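Local coordinates for histidine triad (HIT) protein (PDB 4EGU) that binds zinc and guanosine-5'-monophosphate and, as a member of the HIT family, probably acts on nucleotide phosphate bonds through a histidine intermediate, at residues Val68-Ile73 and Phe84-Asn89. Sequence-based numbering, arbitrary orientation.
Sequences VVINKI and FRVINN. With 5GP (guanosine-5'-monophosphate), chain C.
I70 of helix 61-77 lays both of its branches against strand 84-90, one on F84 and V86, the other on V86. Its CG2 lies anti to the backbone N and meets ring atom CE2 of F84 at 3.7 Å. The longer branch extends on to V86, where the two side chains touch tip to tip, I70 CD1 standing 3.9 Å from V86 CG1. V86 CG2 completes the cluster: it sits in the plane of the F84 ring, at its edge, and 4.1 Å from I70 CG2. With CG set between its own backbone N and carbonyl carbon (chi1 58°), F84 holds its ring on the side of the strand that looks at the helix.

The next helix residue, N71, reaches the far end of that ring. Its OD1 comes to 3.7 Å from F84 CZ, at the ring edge and near its plane, with the amide turned 83° from the ring, while ND2 is hydrogen-bonded to the carbonyl oxygen of L52 of the second subunit.

The contact is part of the helix-on-sheet packing of the HIT fold: the helix runs roughly antiparallel to the strand, and I70 also packs on V43 of strand 39-45. Within the chain 84-90 is an edge strand, but it pairs antiparallel with a strand of the second subunit, continuing the sheet across the dimer. The side chains alternate, F84 and V86 facing the helix, while R85 packs on I87 of the second subunit.

At the strand's other end N89 ND2 donates to phosphate oxygen O3P of the bound GMP at 3.0 Å, with an N-H...O angle of 158°. Its OD1 accepts from R85 NE of the second subunit, which helps fix which way the amide faces. H102 NE2, of the predicted catalytic histidine, is hydrogen-bonded to the same nucleotide.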
loop_
_atom_site.group_PDB
_atom_site.type_symbol
_atom_site.label_atom_id
_atom_site.label_comp_id
_atom_site.label_asym_id
_atom_site.label_seq_id
_atom_site.Cartn_x
_atom_site.Cartn_y
_atom_site.Cartn_z
ATOM N N VAL A 68 -9.260 5.813 1.765
ATOM C CA VAL A 68 -9.984 7.071 1.907
ATOM C C VAL A 68 -9.422 7.857 3.107
ATOM O O VAL A 68 -9.205 9.066 3.014
ATOM C CB VAL A 68 -11.500 6.832 2.043
ATOM C CG1 VAL A 68 -12.208 8.129 2.454
ATOM C CG2 VAL A 68 -12.050 6.288 0.734
ATOM N N VAL A 69 -9.191 7.164 4.222
ATOM C CA VAL A 69 -8.626 7.796 5.411
ATOM C C VAL A 69 -7.239 8.386 5.121
ATOM O O VAL A 69 -6.965 9.518 5.520
ATOM C CB VAL A 69 -8.623 6.809 6.585
ATOM C CG1 VAL A 69 -7.815 7.348 7.764
ATOM C CG2 VAL A 69 -10.059 6.479 6.987
ATOM N N ILE A 70 -6.387 7.626 4.437
ATOM C CA ILE A 70 -5.066 8.132 4.085
ATOM C C ILE A 70 -5.197 9.446 3.310
ATOM O O ILE A 70 -4.516 10.424 3.621
ATOM C CB ILE A 70 -4.293 7.070 3.272
ATOM C CG1 ILE A 70 -3.916 5.890 4.167
ATOM C CG2 ILE A 70 -3.069 7.689 2.594
ATOM C CD1 ILE A 70 -3.385 4.677 3.424
ATOM N N ASN A 71 -6.046 9.460 2.292
ATOM C CA ASN A 71 -6.193 10.657 1.477
ATOM C C ASN A 71 -6.785 11.822 2.297
ATOM O O ASN A 71 -6.391 12.973 2.095
ATOM C CB ASN A 71 -7.031 10.405 0.238
ATOM C CG ASN A 71 -6.237 9.799 -0.891
ATOM O OD1 ASN A 71 -5.037 9.513 -0.774
ATOM N ND2 ASN A 71 -6.906 9.623 -2.017
ATOM N N LYS A 72 -7.705 11.531 3.216
ATOM C CA LYS A 72 -8.270 12.584 4.061
ATOM C C LYS A 72 -7.194 13.213 4.933
ATOM O O LYS A 72 -7.187 14.437 5.125
ATOM C CB LYS A 72 -9.396 12.021 4.933
ATOM C CG LYS A 72 -10.695 11.812 4.175
ATOM C CD LYS A 72 -11.802 11.260 5.047
ATOM C CE LYS A 72 -13.173 11.426 4.414
ATOM N NZ LYS A 72 -13.516 12.842 4.217
ATOM N N ILE A 73 -6.312 12.392 5.497
ATOM C CA ILE A 73 -5.229 12.893 6.321
ATOM C C ILE A 73 -4.274 13.721 5.462
ATOM O O ILE A 73 -3.872 14.823 5.850
ATOM C CB ILE A 73 -4.506 11.736 7.036
ATOM C CG1 ILE A 73 -5.419 11.015 8.027
ATOM C CG2 ILE A 73 -3.244 12.227 7.738
ATOM C CD1 ILE A 73 -4.868 9.668 8.478
ATOM N N PHE A 84 3.582 11.437 -0.809
ATOM C CA PHE A 84 3.638 10.534 0.328
ATOM C C PHE A 84 3.795 9.106 -0.183
ATOM O O PHE A 84 3.608 8.848 -1.364
ATOM C CB PHE A 84 2.393 10.678 1.233
ATOM C CG PHE A 84 1.071 10.447 0.555
ATOM C CD1 PHE A 84 0.414 11.468 -0.111
ATOM C CD2 PHE A 84 0.455 9.208 0.633
ATOM C CE1 PHE A 84 -0.822 11.266 -0.686
ATOM C CE2 PHE A 84 -0.787 8.994 0.057
ATOM C CZ PHE A 84 -1.427 10.025 -0.604
ATOM N N ARG A 85 4.117 8.196 0.726
ATOM C CA ARG A 85 4.237 6.782 0.400
ATOM C C ARG A 85 3.369 5.986 1.371
ATOM O O ARG A 85 3.278 6.311 2.561
ATOM C CB ARG A 85 5.708 6.341 0.513
ATOM C CG ARG A 85 5.972 4.928 0.033
ATOM C CD ARG A 85 7.456 4.617 0.029
ATOM N NE ARG A 85 8.147 5.472 -0.915
ATOM C CZ ARG A 85 9.433 5.807 -0.848
ATOM N NH1 ARG A 85 10.203 5.328 0.115
ATOM N NH2 ARG A 85 9.914 6.660 -1.713
ATOM N N VAL A 86 2.743 4.949 0.820
ATOM C CA VAL A 86 1.898 4.030 1.586
ATOM C C VAL A 86 2.557 2.644 1.532
ATOM O O VAL A 86 2.889 2.165 0.455
ATOM C CB VAL A 86 0.501 3.975 0.985
ATOM C CG1 VAL A 86 -0.378 2.950 1.700
ATOM C CG2 VAL A 86 -0.148 5.353 0.980
ATOM N N ILE A 87 2.734 2.016 2.689
ATOM C CA ILE A 87 3.402 0.725 2.783
ATOM C C ILE A 87 2.581 -0.233 3.651
ATOM O O ILE A 87 2.160 0.108 4.761
ATOM C CB ILE A 87 4.819 0.849 3.372
ATOM C CG1 ILE A 87 5.646 1.910 2.638
ATOM C CG2 ILE A 87 5.509 -0.525 3.312
ATOM C CD1 ILE A 87 5.720 3.209 3.390
ATOM N N ASN A 88 2.411 -1.457 3.147
ATOM C CA ASN A 88 1.956 -2.578 3.960
ATOM C C ASN A 88 3.036 -3.654 3.953
ATOM O O ASN A 88 3.521 -4.046 2.889
ATOM C CB ASN A 88 0.639 -3.181 3.450
ATOM C CG ASN A 88 0.191 -4.338 4.322
ATOM O OD1 ASN A 88 0.453 -5.501 4.016
ATOM N ND2 ASN A 88 -0.452 -4.031 5.420
ATOM N N ASN A 89 3.378 -4.124 5.137
ATOM C CA ASN A 89 4.317 -5.215 5.331
ATOM C C ASN A 89 3.539 -6.463 5.737
ATOM O O ASN A 89 2.840 -6.462 6.745
ATOM C CB ASN A 89 5.288 -4.844 6.455
ATOM C CG ASN A 89 6.155 -3.656 6.126
ATOM O OD1 ASN A 89 6.486 -3.398 4.971
ATOM N ND2 ASN A 89 6.518 -2.904 7.146
HETATM P P 5GP C . 5.796 -3.162 11.126
HETATM O O1P 5GP C . 7.304 -3.203 11.013
HETATM O O2P 5GP C . 5.164 -4.294 11.888
HETATM O O3P 5GP C . 5.185 -3.034 9.796
HETATM O "O5'" 5GP C . 5.396 -1.788 11.770
HETATM C "C5'" 5GP C . 5.042 -1.712 13.131
HETATM C "C4'" 5GP C . 5.257 -0.329 13.626
HETATM O "O4'" 5GP C . 4.642 -0.202 14.911
HETATM C "C3'" 5GP C . 6.726 0.060 13.804
HETATM O "O3'" 5GP C . 7.072 1.098 12.883
HETATM C "C2'" 5GP C . 6.801 0.572 15.262
HETATM O "O2'" 5GP C . 7.582 1.735 15.458
HETATM C "C1'" 5GP C . 5.324 0.784 15.625
HETATM N N9 5GP C . 5.010 0.595 17.034
HETATM C C8 5GP C . 5.328 -0.500 17.751
HETATM N N7 5GP C . 4.853 -0.381 19.006
HETATM C C5 5GP C . 4.210 0.803 19.069
HETATM C C6 5GP C . 3.540 1.448 20.098
HETATM O O6 5GP C . 3.421 0.971 21.267
HETATM N N1 5GP C . 3.007 2.636 19.772
HETATM C C2 5GP C . 3.104 3.197 18.539
HETATM N N2 5GP C . 2.528 4.395 18.355
HETATM N N3 5GP C . 3.754 2.616 17.518
HETATM C C4 5GP C . 4.298 1.413 17.808
#